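Local coordinates for structural protein VP1 (Trichodysplasia spinulosa-associated polyomavirus, PDB 4U60) that forms the pentameric building block of the polyomavirus capsid and binds sialylated glycans such as the GM1 oligosaccharide, at residues 196-208 / 225-238. Residues are numbered along the deposited sequence; the frame is centred on the assembly and turned at random.
Sequences SKNENTRYYGSYT and TVLLDENGVGPLCK. With EDO (1,2-ethanediol), chain S.
The carboxamide of Asn200 pairs with the backbone of Leu236 through two nearly straight hydrogen bonds: Leu236 N gives to Asn200 OD1 at 2.8 Å, and Asn200 ND2 gives to Leu236 O at 2.8 Å. Asparagine suits the place because its amide carries donor and acceptor side by side, matching the N-H and C=O of one residue. CG stands anti to the backbone N (chi1 -162°), which swings the amide across to 225-238. ND2 also donates to Glu138, which forms a salt bridge with Lys238.

Arg202 enters the 227-235 loop with its chain bent at chi2 (-59°), its several N-H groups able to address more than one acceptor. Arg202 NE donates to Leu227 O at 2.9 Å, a bent bond (135°) whose acceptor is tilted from the guanidinium plane; Arg202 NH2 lies 2.8 Å from Val233 O. Asp229 adds a long, purely electrostatic salt bridge, since OD2 sits well out of that plane. Its OD1 instead receives the N-H groups of Asn231 and Val233 from opposite faces, the first bond making an Asx turn. A 1,2-ethanediol, probably from the crystallisation liquor, accepts from Arg202 NH2 on O1 and gives from O2 to Asn200 OD1.

Farther out, the compact ring of Pro235 places CD 3.8 Å above one face of the Arg202 guanidinium, displaced toward its rim. Tyrosine serves twice: the Tyr204 ring edge meets Leu227 CD2, and a water joins its OH to Val226 O.

Strand 201-208 and the turn leading into it thus hold the loop largely by backbone groups, so the grip probably depends more on loop conformation than on its side chains, Asp229 adding charge and turn bonds.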
ATOM      1  N   SER C 196      22.242 -17.986  -6.524  1.00 11.96           N
ATOM      2  CA  SER C 196      22.718 -18.940  -7.520  1.00 12.87           C
ATOM      3  C   SER C 196      22.714 -20.359  -6.978  1.00 13.14           C
ATOM      4  O   SER C 196      22.986 -21.298  -7.726  1.00 13.84           O
ATOM      5  CB  SER C 196      24.154 -18.593  -7.986  1.00 13.38           C
ATOM      6  OG  SER C 196      25.110 -18.898  -6.970  1.00 14.56           O
ATOM      7  N   LYS C 197      22.476 -20.516  -5.684  1.00 13.06           N
ATOM      8  CA  LYS C 197      22.377 -21.846  -5.076  1.00 13.59           C
ATOM      9  C   LYS C 197      21.008 -21.947  -4.416  1.00 13.20           C
ATOM     10  O   LYS C 197      20.036 -21.492  -5.001  1.00 13.13           O
ATOM     11  CB  LYS C 197      23.550 -22.074  -4.112  1.00 14.39           C
ATOM     12  CG  LYS C 197      24.913 -22.016  -4.803  1.00 15.99           C
ATOM     13  CD  LYS C 197      26.014 -22.347  -3.812  1.00 17.43           C
ATOM     14  CE  LYS C 197      27.391 -22.104  -4.369  1.00 18.90           C
ATOM     15  NZ  LYS C 197      27.711 -23.014  -5.484  1.00 20.94           N
ATOM     16  N   ASN C 198      20.935 -22.547  -3.232  1.00 12.58           N
ATOM     17  CA  ASN C 198      19.683 -22.671  -2.474  1.00 12.52           C
ATOM     18  C   ASN C 198      18.550 -23.353  -3.239  1.00 13.42           C
ATOM     19  O   ASN C 198      17.371 -23.033  -3.058  1.00 13.05           O
ATOM     20  CB  ASN C 198      19.260 -21.290  -1.928  1.00 11.96           C
ATOM     21  CG  ASN C 198      20.134 -20.849  -0.783  1.00 11.72           C
ATOM     22  OD1 ASN C 198      20.280 -21.578   0.194  1.00 12.10           O
ATOM     23  ND2 ASN C 198      20.771 -19.704  -0.907  1.00 11.38           N
ATOM     24  N   GLU C 199      18.907 -24.343  -4.026  1.00 14.85           N
ATOM     25  CA  GLU C 199      17.939 -25.126  -4.763  1.00 16.36           C
ATOM     26  C   GLU C 199      17.037 -25.954  -3.819  1.00 15.78           C
ATOM     27  O   GLU C 199      15.921 -26.293  -4.171  1.00 16.64           O
ATOM     28  CB  GLU C 199      18.663 -26.042  -5.752  1.00 19.13           C
ATOM     29  CG  GLU C 199      19.493 -25.273  -6.793  1.00 21.88           C
ATOM     30  CD  GLU C 199      20.958 -24.953  -6.417  1.00 24.29           C
ATOM     31  OE1 GLU C 199      21.382 -25.082  -5.230  1.00 24.51           O
ATOM     32  OE2 GLU C 199      21.705 -24.552  -7.367  1.00 30.05           O
ATOM     33  N   ASN C 200      17.538 -26.223  -2.620  1.00 14.52           N
ATOM     34  CA  ASN C 200      16.877 -27.053  -1.650  1.00 14.55           C
ATOM     35  C   ASN C 200      16.444 -26.279  -0.394  1.00 14.06           C
ATOM     36  O   ASN C 200      16.236 -26.868   0.649  1.00 13.69           O
ATOM     37  CB  ASN C 200      17.846 -28.193  -1.291  1.00 14.88           C
ATOM     38  CG  ASN C 200      17.159 -29.365  -0.626  1.00 15.50           C
ATOM     39  OD1 ASN C 200      16.017 -29.704  -0.942  1.00 15.65           O
ATOM     40  ND2 ASN C 200      17.884 -30.024   0.288  1.00 15.62           N
ATOM     41  N   THR C 201      16.284 -24.962  -0.529  1.00 13.36           N
ATOM     42  CA  THR C 201      15.774 -24.071   0.523  1.00 12.83           C
ATOM     43  C   THR C 201      14.802 -23.089  -0.103  1.00 12.73           C
ATOM     44  O   THR C 201      14.979 -22.674  -1.242  1.00 13.20           O
ATOM     45  CB  THR C 201      16.934 -23.316   1.209  1.00 12.64           C
ATOM     46  OG1 THR C 201      17.731 -24.274   1.939  1.00 13.21           O
ATOM     47  CG2 THR C 201      16.452 -22.182   2.126  1.00 12.48           C
ATOM     48  N   ARG C 202      13.784 -22.697   0.631  1.00 12.15           N
ATOM     49  CA  ARG C 202      12.940 -21.579   0.213  1.00 11.82           C
ATOM     50  C   ARG C 202      13.202 -20.445   1.174  1.00 11.02           C
ATOM     51  O   ARG C 202      13.212 -20.651   2.385  1.00 10.95           O
ATOM     52  CB  ARG C 202      11.468 -21.960   0.282  1.00 12.45           C
ATOM     53  CG  ARG C 202      11.127 -23.272  -0.390  1.00 13.59           C
ATOM     54  CD  ARG C 202      11.493 -23.299  -1.872  1.00 14.11           C
ATOM     55  NE  ARG C 202      11.068 -24.580  -2.404  1.00 15.59           N
ATOM     56  CZ  ARG C 202      11.865 -25.570  -2.794  1.00 15.91           C
ATOM     57  NH1 ARG C 202      13.198 -25.442  -2.866  1.00 16.10           N
ATOM     58  NH2 ARG C 202      11.302 -26.695  -3.153  1.00 17.23           N
ATOM     59  N   TYR C 203      13.410 -19.244   0.657  1.00 10.55           N
ATOM     60  CA  TYR C 203      13.584 -18.075   1.533  1.00 10.20           C
ATOM     61  C   TYR C 203      12.737 -16.893   1.060  1.00 10.19           C
ATOM     62  O   TYR C 203      12.404 -16.777  -0.121  1.00  9.80           O
ATOM     63  CB  TYR C 203      15.067 -17.648   1.682  1.00 10.24           C
ATOM     64  CG  TYR C 203      15.772 -17.296   0.392  1.00 10.41           C
ATOM     65  CD1 TYR C 203      15.654 -16.026  -0.180  1.00 10.30           C
ATOM     66  CD2 TYR C 203      16.580 -18.229  -0.249  1.00 10.79           C
ATOM     67  CE1 TYR C 203      16.313 -15.713  -1.366  1.00 10.31           C
ATOM     68  CE2 TYR C 203      17.247 -17.932  -1.424  1.00 10.74           C
ATOM     69  CZ  TYR C 203      17.107 -16.682  -1.984  1.00 10.74           C
ATOM     70  OH  TYR C 203      17.750 -16.379  -3.152  1.00 11.12           O
ATOM     71  N   TYR C 204      12.355 -16.068   2.031  1.00 10.17           N
ATOM     72  CA  TYR C 204      11.439 -14.947   1.815  1.00 10.71           C
ATOM     73  C   TYR C 204      11.930 -13.831   2.681  1.00 10.51           C
ATOM     74  O   TYR C 204      12.117 -14.021   3.876  1.00 10.64           O
ATOM     75  CB  TYR C 204       9.984 -15.300   2.217  1.00 11.49           C
ATOM     76  CG  TYR C 204       9.520 -16.643   1.720  1.00 12.67           C
ATOM     77  CD1 TYR C 204       9.923 -17.815   2.361  1.00 13.28           C
ATOM     78  CD2 TYR C 204       8.696 -16.752   0.623  1.00 13.93           C
ATOM     79  CE1 TYR C 204       9.527 -19.061   1.900  1.00 14.62           C
ATOM     80  CE2 TYR C 204       8.279 -18.008   0.165  1.00 14.63           C
ATOM     81  CZ  TYR C 204       8.700 -19.152   0.814  1.00 14.88           C
ATOM     82  OH  TYR C 204       8.309 -20.420   0.402  1.00 15.92           O
ATOM     83  N   GLY C 205      12.064 -12.638   2.110  1.00 10.48           N
ATOM     84  CA  GLY C 205      12.549 -11.514   2.895  1.00 10.21           C
ATOM     85  C   GLY C 205      11.998 -10.176   2.441  1.00 10.41           C
ATOM     86  O   GLY C 205      11.558 -10.011   1.296  1.00  9.93           O
ATOM     87  N   SER C 206      12.011  -9.216   3.376  1.00 10.48           N
ATOM     88  CA  SER C 206      11.627  -7.848   3.108  1.00 11.36           C
ATOM     89  C   SER C 206      12.451  -6.881   3.945  1.00 10.93           C
ATOM     90  O   SER C 206      12.926  -7.216   5.025  1.00 11.29           O
ATOM     91  CB  SER C 206      10.149  -7.615   3.406  1.00 12.80           C
ATOM     92  OG  SER C 206       9.875  -7.849   4.759  1.00 14.48           O
ATOM     93  N   TYR C 207      12.577  -5.668   3.432  1.00 10.33           N
ATOM     94  CA  TYR C 207      13.293  -4.602   4.115  1.00  9.84           C
ATOM     95  C   TYR C 207      12.508  -3.317   3.908  1.00 10.24           C
ATOM     96  O   TYR C 207      12.138  -2.982   2.771  1.00  9.92           O
ATOM     97  CB  TYR C 207      14.684  -4.445   3.521  1.00  9.86           C
ATOM     98  CG  TYR C 207      15.488  -3.280   4.032  1.00 10.03           C
ATOM     99  CD1 TYR C 207      15.412  -2.028   3.412  1.00  9.91           C
ATOM    100  CD2 TYR C 207      16.358  -3.430   5.107  1.00 10.22           C
ATOM    101  CE1 TYR C 207      16.171  -0.951   3.866  1.00 10.13           C
ATOM    102  CE2 TYR C 207      17.118  -2.362   5.569  1.00 10.14           C
ATOM    103  CZ  TYR C 207      17.023  -1.125   4.936  1.00 10.30           C
ATOM    104  OH  TYR C 207      17.814  -0.076   5.384  1.00 10.55           O
ATOM    105  N   THR C 208      12.227  -2.600   5.000  1.00 10.40           N
ATOM    106  CA  THR C 208      11.710  -1.244   4.924  1.00 11.18           C
ATOM    107  C   THR C 208      12.665  -0.365   5.714  1.00 11.12           C
ATOM    108  O   THR C 208      12.869  -0.600   6.903  1.00 11.64           O
ATOM    109  CB  THR C 208      10.324  -1.143   5.557  1.00 11.92           C
ATOM    110  OG1 THR C 208       9.416  -1.985   4.844  1.00 14.34           O
ATOM    111  CG2 THR C 208       9.825   0.271   5.561  1.00 12.68           C
ATOM    112  N   THR C 225       2.239 -21.198   4.271  1.00 16.49           N
ATOM    113  CA  THR C 225       3.137 -20.919   3.145  1.00 16.23           C
ATOM    114  C   THR C 225       3.545 -22.267   2.524  1.00 16.11           C
ATOM    115  O   THR C 225       4.119 -23.097   3.201  1.00 15.98           O
ATOM    116  CB  THR C 225       4.392 -20.196   3.627  1.00 16.66           C
ATOM    117  OG1 THR C 225       4.023 -18.977   4.304  1.00 18.47           O
ATOM    118  CG2 THR C 225       5.314 -19.903   2.459  1.00 16.78           C
ATOM    119  N   VAL C 226       3.202 -22.481   1.266  1.00 16.12           N
ATOM    120  CA  VAL C 226       3.536 -23.706   0.555  1.00 16.84           C
ATOM    121  C   VAL C 226       5.020 -23.669   0.177  1.00 16.02           C
ATOM    122  O   VAL C 226       5.491 -22.695  -0.403  1.00 15.83           O
ATOM    123  CB  VAL C 226       2.646 -23.863  -0.696  1.00 18.15           C
ATOM    124  CG1 VAL C 226       3.073 -25.070  -1.523  1.00 19.49           C
ATOM    125  CG2 VAL C 226       1.179 -23.984  -0.295  1.00 19.35           C
ATOM    126  N   LEU C 227       5.744 -24.731   0.540  1.00 15.38           N
ATOM    127  CA  LEU C 227       7.177 -24.852   0.263  1.00 14.98           C
ATOM    128  C   LEU C 227       7.494 -25.687  -0.988  1.00 15.54           C
ATOM    129  O   LEU C 227       8.654 -25.803  -1.392  1.00 15.17           O
ATOM    130  CB  LEU C 227       7.901 -25.429   1.488  1.00 14.73           C
ATOM    131  CG  LEU C 227       7.832 -24.575   2.763  1.00 13.97           C
ATOM    132  CD1 LEU C 227       8.334 -25.395   3.945  1.00 14.05           C
ATOM    133  CD2 LEU C 227       8.658 -23.307   2.618  1.00 13.44           C
ATOM    134  N   LEU C 228       6.471 -26.280  -1.582  1.00 16.28           N
ATOM    135  CA  LEU C 228       6.642 -27.025  -2.831  1.00 17.54           C
ATOM    136  C   LEU C 228       7.086 -26.095  -3.964  1.00 18.07           C
ATOM    137  O   LEU C 228       6.620 -24.964  -4.076  1.00 17.87           O
ATOM    138  CB  LEU C 228       5.338 -27.703  -3.211  1.00 18.54           C
ATOM    139  CG  LEU C 228       4.759 -28.681  -2.175  1.00 18.90           C
ATOM    140  CD1 LEU C 228       3.550 -29.395  -2.763  1.00 20.33           C
ATOM    141  CD2 LEU C 228       5.785 -29.701  -1.703  1.00 18.94           C
ATOM    142  N   ASP C 229       7.993 -26.564  -4.804  1.00 19.25           N
ATOM    143  CA  ASP C 229       8.397 -25.770  -5.964  1.00 20.49           C
ATOM    144  C   ASP C 229       7.424 -25.957  -7.122  1.00 22.50           C
ATOM    145  O   ASP C 229       6.370 -26.587  -6.965  1.00 22.28           O
ATOM    146  CB  ASP C 229       9.846 -26.075  -6.338  1.00 20.61           C
ATOM    147  CG  ASP C 229      10.059 -27.481  -6.895  1.00 21.85           C
ATOM    148  OD1 ASP C 229       9.101 -28.184  -7.278  1.00 21.91           O
ATOM    149  OD2 ASP C 229      11.241 -27.886  -6.935  1.00 23.53           O
ATOM    150  N   GLU C 230       7.787 -25.420  -8.291  1.00 24.63           N
ATOM    151  CA  GLU C 230       6.941 -25.504  -9.490  1.00 27.81           C
ATOM    152  C   GLU C 230       6.711 -26.935  -9.989  1.00 28.86           C
ATOM    153  O   GLU C 230       5.742 -27.194 -10.706  1.00 29.47           O
ATOM    154  CB  GLU C 230       7.490 -24.616 -10.628  1.00 29.72           C
ATOM    155  CG  GLU C 230       8.937 -24.883 -11.045  1.00 31.36           C
ATOM    156  CD  GLU C 230       9.927 -23.956 -10.366  1.00 33.29           C
ATOM    157  OE1 GLU C 230       9.946 -23.913  -9.117  1.00 32.18           O
ATOM    158  OE2 GLU C 230      10.705 -23.264 -11.072  1.00 35.70           O
ATOM    159  N   ASN C 231       7.594 -27.860  -9.611  1.00 28.51           N
ATOM    160  CA  ASN C 231       7.422 -29.269  -9.952  1.00 29.36           C
ATOM    161  C   ASN C 231       6.752 -30.071  -8.837  1.00 27.85           C
ATOM    162  O   ASN C 231       6.708 -31.280  -8.903  1.00 28.57           O
ATOM    163  CB  ASN C 231       8.778 -29.898 -10.280  1.00 30.51           C
ATOM    164  CG  ASN C 231       9.498 -29.172 -11.405  1.00 31.85           C
ATOM    165  OD1 ASN C 231       8.928 -28.955 -12.471  1.00 34.80           O
ATOM    166  ND2 ASN C 231      10.740 -28.777 -11.165  1.00 32.20           N
ATOM    167  N   GLY C 232       6.254 -29.399  -7.801  1.00 25.75           N
ATOM    168  CA  GLY C 232       5.575 -30.079  -6.709  1.00 24.64           C
ATOM    169  C   GLY C 232       6.488 -30.733  -5.682  1.00 23.20           C
ATOM    170  O   GLY C 232       6.049 -31.610  -4.924  1.00 23.20           O
ATOM    171  N   VAL C 233       7.741 -30.287  -5.618  1.00 21.36           N
ATOM    172  CA  VAL C 233       8.718 -30.881  -4.705  1.00 20.56           C
ATOM    173  C   VAL C 233       9.169 -29.859  -3.674  1.00 18.91           C
ATOM    174  O   VAL C 233       9.579 -28.772  -4.038  1.00 18.42           O
ATOM    175  CB  VAL C 233       9.960 -31.404  -5.467  1.00 20.98           C
ATOM    176  CG1 VAL C 233      10.887 -32.139  -4.512  1.00 21.23           C
ATOM    177  CG2 VAL C 233       9.540 -32.323  -6.607  1.00 22.18           C
ATOM    178  N   GLY C 234       9.101 -30.236  -2.398  1.00 17.86           N
ATOM    179  CA  GLY C 234       9.551 -29.396  -1.295  1.00 16.90           C
ATOM    180  C   GLY C 234      11.025 -29.638  -1.000  1.00 16.65           C
ATOM    181  O   GLY C 234      11.620 -30.579  -1.541  1.00 17.41           O
ATOM    182  N   PRO C 235      11.612 -28.839  -0.096  1.00 15.57           N
ATOM    183  CA  PRO C 235      12.975 -29.123   0.361  1.00 15.35           C
ATOM    184  C   PRO C 235      13.099 -30.567   0.887  1.00 16.15           C
ATOM    185  O   PRO C 235      12.218 -31.035   1.612  1.00 16.53           O
ATOM    186  CB  PRO C 235      13.182 -28.112   1.478  1.00 14.74           C
ATOM    187  CG  PRO C 235      12.285 -26.963   1.122  1.00 14.12           C
ATOM    188  CD  PRO C 235      11.057 -27.633   0.558  1.00 14.79           C
ATOM    189  N   LEU C 236      14.170 -31.246   0.504  1.00 16.42           N
ATOM    190  CA  LEU C 236      14.434 -32.645   0.902  1.00 17.59           C
ATOM    191  C   LEU C 236      15.534 -32.644   1.953  1.00 17.27           C
ATOM    192  O   LEU C 236      16.596 -32.060   1.754  1.00 16.91           O
ATOM    193  CB  LEU C 236      14.792 -33.482  -0.312  1.00 18.45           C
ATOM    194  CG  LEU C 236      13.702 -33.547  -1.391  1.00 19.12           C
ATOM    195  CD1 LEU C 236      14.242 -34.226  -2.642  1.00 20.15           C
ATOM    196  CD2 LEU C 236      12.466 -34.286  -0.906  1.00 19.74           C
ATOM    197  N   CYS C 237      15.223 -33.215   3.113  1.00 17.59           N
ATOM    198  CA  CYS C 237      16.049 -33.056   4.293  1.00 17.56           C
ATOM    199  C   CYS C 237      17.211 -34.035   4.345  1.00 18.46           C
ATOM    200  O   CYS C 237      17.073 -35.193   4.789  1.00 18.96           O
ATOM    201  CB  CYS C 237      15.166 -33.170   5.539  1.00 17.59           C
ATOM    202  SG  CYS C 237      14.012 -31.775   5.632  1.00 17.45           S
ATOM    203  N   LYS C 238      18.360 -33.546   3.886  1.00 18.75           N
ATOM    204  CA  LYS C 238      19.566 -34.347   3.784  1.00 20.12           C
ATOM    205  C   LYS C 238      20.059 -34.738   5.167  1.00 20.47           C
ATOM    206  O   LYS C 238      20.107 -33.904   6.083  1.00 20.38           O
ATOM    207  CB  LYS C 238      20.628 -33.574   3.017  1.00 20.08           C
ATOM    208  CG  LYS C 238      20.261 -33.358   1.554  1.00 20.59           C
ATOM    209  CD  LYS C 238      21.277 -32.480   0.841  1.00 20.85           C
ATOM    210  CE  LYS C 238      20.928 -32.330  -0.639  1.00 21.53           C
ATOM    211  NZ  LYS C 238      21.896 -31.468  -1.369  1.00 22.15           N
TER
HETATM  212  C1  EDO S 406      13.840 -29.022  -3.498  1.00 33.85           C
HETATM  213  O1  EDO S 406      13.112 -28.333  -4.521  1.00 33.44           O
HETATM  214  C2  EDO S 406      14.220 -30.436  -3.950  1.00 36.04           C
HETATM  215  O2  EDO S 406      15.580 -30.747  -3.592  1.00 37.46           O
HETATM  216  O   HOH W   1       6.774 -20.795  -1.724  1.00 28.06           O